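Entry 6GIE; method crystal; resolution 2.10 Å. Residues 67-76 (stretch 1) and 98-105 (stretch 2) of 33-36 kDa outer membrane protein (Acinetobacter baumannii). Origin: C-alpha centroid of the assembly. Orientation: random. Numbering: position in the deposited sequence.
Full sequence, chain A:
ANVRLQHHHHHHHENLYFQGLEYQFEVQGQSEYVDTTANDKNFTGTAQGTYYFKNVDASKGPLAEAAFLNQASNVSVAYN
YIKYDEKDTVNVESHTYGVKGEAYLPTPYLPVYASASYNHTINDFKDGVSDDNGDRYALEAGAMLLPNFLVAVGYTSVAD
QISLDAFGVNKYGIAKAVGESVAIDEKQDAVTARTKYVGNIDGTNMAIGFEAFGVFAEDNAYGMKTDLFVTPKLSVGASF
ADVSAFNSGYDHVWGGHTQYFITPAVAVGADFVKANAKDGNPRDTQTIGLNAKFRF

Stretch 1, residues 67-76: AFLNQASNVS
Stretch 2 (98-105) GVKGEAYL

Residues 98-105 form one extended strand, and stretch 1 approaches it in two parts. Residues 67-69 are helical, and Asn70 is the first residue to leave helical phi/psi; the chain then turns, with Gln71 N bonded to Phe68 O and Ala72 N to Ala67 O (both 2.9 Å). Gln71 takes up positive phi and psi (52/53), and by Asn74 (-172/170) the chain is fully extended. Strand 74-76 runs antiparallel to stretch 2, at 168° between their directions, with Asn74 opposite Glu102, Val75 opposite Gly101 and Ser76 opposite Lys100.

Gly98 opens stretch 2 in extended conformation (-147/155) and barely touches stretch 1. At Val99 (chi1 56°, p) the backbone brings CA to 3.3 Å from Ser76 O, a CA-H...O contact, while CG2 meets Val75 CG2 at 4.1 Å. Both valines use the p rotamer, and their branched side chains suit extended backbone while supplying an apolar contact.

Lys100 forms a hydrogen-bonded pair with Ser76: Ser76 N donates to Lys100 O at 2.7 Å, and Lys100 N to Ser76 O at 3.0 Å. Their side chains leave the same face of the sheet, with Lys100 CB and Ser76 CB 4.1 Å apart. All four lysine chi angles are t, so the long chain carries its amine away from stretch 1, while the short serine (chi1 -154°, t) stays near the backbone and is buried.

Gly101 lies opposite Val75 in a non-hydrogen-bonded pair, their CA atoms 4.1 Å apart. Here the strands are linked by weaker contacts: Gly101 CA lies 3.1 Å from Asn74 O, and Val75 CA 3.2 Å from Lys100 O. There would be room for a CB, so this contact does not itself require glycine.

Glu102 and Asn74 restore the paired bonding, Asn74 N to Glu102 O at 3.1 Å and Glu102 N to Asn74 O at 3.0 Å. Their side chains share the face used by Lys100 and Ser76. Glu102 (m, t, chi3 86°) accepts at OE2 from Asn74 ND2 at 3.2 Å, an amide donor matched to a carboxylate acceptor. Asn74 (chi1 70°, p; chi2 86°) also directs ND2 to Ala72 O at 3.0 Å, tying the preceding turn to the strand pair.

Ala103 points away from stretch 1 and lies on the surface.

Tyr104 (chi1 -62°, m; chi2 80°) points toward stretch 1, and 120 Å² of it is covered, the largest share in either stretch. Its N donates to Ser73 OG at 3.1 Å, nearly linearly; Ser73 adopts m. The flat ring packs against the turn: Gln71 C lies over one face, and Tyr104 CD2 is 3.5 Å from Gln71 CB. Its length brings OH within 3.7 Å of Phe68 CD1 (chi1 -176°, t; chi2 76°). One water bridges Tyr104 OH (3.3 Å) and Ala72 O (3.0 Å); another joins Ser73 OG (2.6 Å) to Tyr104 O (2.8 Å).

Leu105 (t, p) points away, ending the contact.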

# COMPACT_ATOMS: atom_id res chain seq x y z
N ALA A 67 4.97 9.19 4.61
CA ALA A 67 4.37 9.94 3.45
C ALA A 67 2.91 10.29 3.77
O ALA A 67 2.43 11.47 3.63
CB ALA A 67 4.45 9.17 2.13
N PHE A 68 2.18 9.26 4.17
CA PHE A 68 0.81 9.48 4.69
C PHE A 68 0.70 10.51 5.84
O PHE A 68 -0.12 11.47 5.80
CB PHE A 68 0.19 8.18 5.12
CG PHE A 68 -1.23 8.34 5.56
CD1 PHE A 68 -2.24 8.50 4.63
CD2 PHE A 68 -1.55 8.33 6.88
CE1 PHE A 68 -3.58 8.68 5.06
CE2 PHE A 68 -2.89 8.48 7.33
CZ PHE A 68 -3.89 8.66 6.42
N LEU A 69 1.55 10.38 6.82
CA LEU A 69 1.51 11.33 7.91
C LEU A 69 1.89 12.75 7.51
O LEU A 69 1.46 13.69 8.13
CB LEU A 69 2.35 10.88 9.09
CG LEU A 69 1.91 9.57 9.80
CD1 LEU A 69 2.94 9.07 10.77
CD2 LEU A 69 0.60 9.81 10.54
N ASN A 70 2.71 12.98 6.50
CA ASN A 70 2.73 14.34 6.14
C ASN A 70 1.92 14.72 4.87
O ASN A 70 2.08 15.78 4.34
CB ASN A 70 4.02 15.16 6.47
CG ASN A 70 5.35 14.43 6.36
OD1 ASN A 70 6.21 15.04 5.82
ND2 ASN A 70 5.60 13.29 7.10
N GLN A 71 0.98 13.85 4.49
CA GLN A 71 0.06 14.11 3.39
C GLN A 71 0.87 14.52 2.20
O GLN A 71 0.65 15.55 1.59
CB GLN A 71 -0.96 15.20 3.80
CG GLN A 71 -1.80 14.64 4.96
CD GLN A 71 -2.60 15.70 5.69
OE1 GLN A 71 -3.50 16.29 5.12
NE2 GLN A 71 -2.30 15.90 6.98
N ALA A 72 1.84 13.67 1.86
CA ALA A 72 2.79 14.00 0.81
C ALA A 72 2.24 13.57 -0.55
O ALA A 72 2.20 12.37 -0.90
CB ALA A 72 4.09 13.31 1.09
N SER A 73 1.79 14.56 -1.32
CA SER A 73 1.50 14.36 -2.74
C SER A 73 2.76 13.83 -3.50
O SER A 73 3.91 14.16 -3.11
CB SER A 73 1.10 15.68 -3.36
OG SER A 73 -0.04 16.17 -2.63
N ASN A 74 2.49 13.06 -4.55
CA ASN A 74 3.47 12.38 -5.30
C ASN A 74 2.98 11.69 -6.59
O ASN A 74 1.77 11.49 -6.86
CB ASN A 74 4.07 11.27 -4.39
CG ASN A 74 3.09 10.15 -4.13
OD1 ASN A 74 3.00 9.23 -4.93
ND2 ASN A 74 2.35 10.22 -2.99
N VAL A 75 3.97 11.26 -7.36
CA VAL A 75 3.73 10.39 -8.44
C VAL A 75 4.70 9.25 -8.30
O VAL A 75 5.84 9.43 -7.80
CB VAL A 75 4.00 11.07 -9.80
CG1 VAL A 75 5.44 11.57 -9.91
CG2 VAL A 75 3.74 10.11 -10.96
N SER A 76 4.28 8.13 -8.87
CA SER A 76 4.89 6.88 -8.69
C SER A 76 4.87 6.12 -9.99
O SER A 76 3.94 6.25 -10.75
CB SER A 76 4.12 6.12 -7.60
OG SER A 76 5.03 5.23 -7.06
N GLY A 98 3.03 0.54 -14.62
CA GLY A 98 2.01 1.33 -14.01
C GLY A 98 2.54 2.68 -13.54
O GLY A 98 3.75 2.84 -13.24
N VAL A 99 1.61 3.62 -13.46
CA VAL A 99 1.90 4.90 -12.96
C VAL A 99 0.72 5.27 -12.11
O VAL A 99 -0.42 4.87 -12.40
CB VAL A 99 2.10 5.90 -14.14
CG1 VAL A 99 0.89 5.92 -15.06
CG2 VAL A 99 2.47 7.30 -13.64
N LYS A 100 1.01 6.05 -11.06
CA LYS A 100 0.09 6.43 -10.01
C LYS A 100 0.44 7.89 -9.57
O LYS A 100 1.62 8.28 -9.55
CB LYS A 100 0.23 5.46 -8.78
CG LYS A 100 -0.78 5.77 -7.68
CD LYS A 100 -1.17 4.61 -6.72
CE LYS A 100 -2.31 5.05 -5.80
NZ LYS A 100 -3.20 3.99 -5.20
N GLY A 101 -0.58 8.66 -9.20
CA GLY A 101 -0.39 9.93 -8.50
C GLY A 101 -1.40 10.01 -7.35
O GLY A 101 -2.46 9.42 -7.43
N GLU A 102 -1.03 10.73 -6.29
CA GLU A 102 -1.86 11.08 -5.19
C GLU A 102 -1.72 12.56 -4.92
O GLU A 102 -0.59 13.09 -4.91
CB GLU A 102 -1.32 10.40 -3.93
CG GLU A 102 -1.31 8.91 -4.01
CD GLU A 102 -1.15 8.30 -2.61
OE1 GLU A 102 -2.20 8.09 -1.86
OE2 GLU A 102 0.04 8.07 -2.26
N ALA A 103 -2.85 13.19 -4.67
CA ALA A 103 -2.92 14.60 -4.35
C ALA A 103 -3.65 14.77 -3.01
O ALA A 103 -4.75 14.27 -2.87
CB ALA A 103 -3.71 15.32 -5.41
N TYR A 104 -2.99 15.44 -2.05
CA TYR A 104 -3.61 15.92 -0.79
C TYR A 104 -3.76 17.42 -0.94
O TYR A 104 -2.79 18.14 -1.22
CB TYR A 104 -2.73 15.67 0.43
CG TYR A 104 -2.48 14.22 0.68
CD1 TYR A 104 -1.50 13.51 -0.06
CD2 TYR A 104 -3.20 13.53 1.64
CE1 TYR A 104 -1.28 12.14 0.17
CE2 TYR A 104 -2.96 12.16 1.89
CZ TYR A 104 -2.01 11.48 1.16
OH TYR A 104 -1.82 10.14 1.38
N LEU A 105 -4.95 17.89 -0.72
CA LEU A 105 -5.25 19.29 -0.95
C LEU A 105 -5.97 19.79 0.28
O LEU A 105 -7.14 19.49 0.48
CB LEU A 105 -6.09 19.46 -2.21
CG LEU A 105 -6.78 20.83 -2.40
CD1 LEU A 105 -5.77 21.93 -2.65
CD2 LEU A 105 -7.81 20.78 -3.51
O HOH W 1 1.43 10.14 0.95
O HOH W 2 -0.02 18.35 -1.22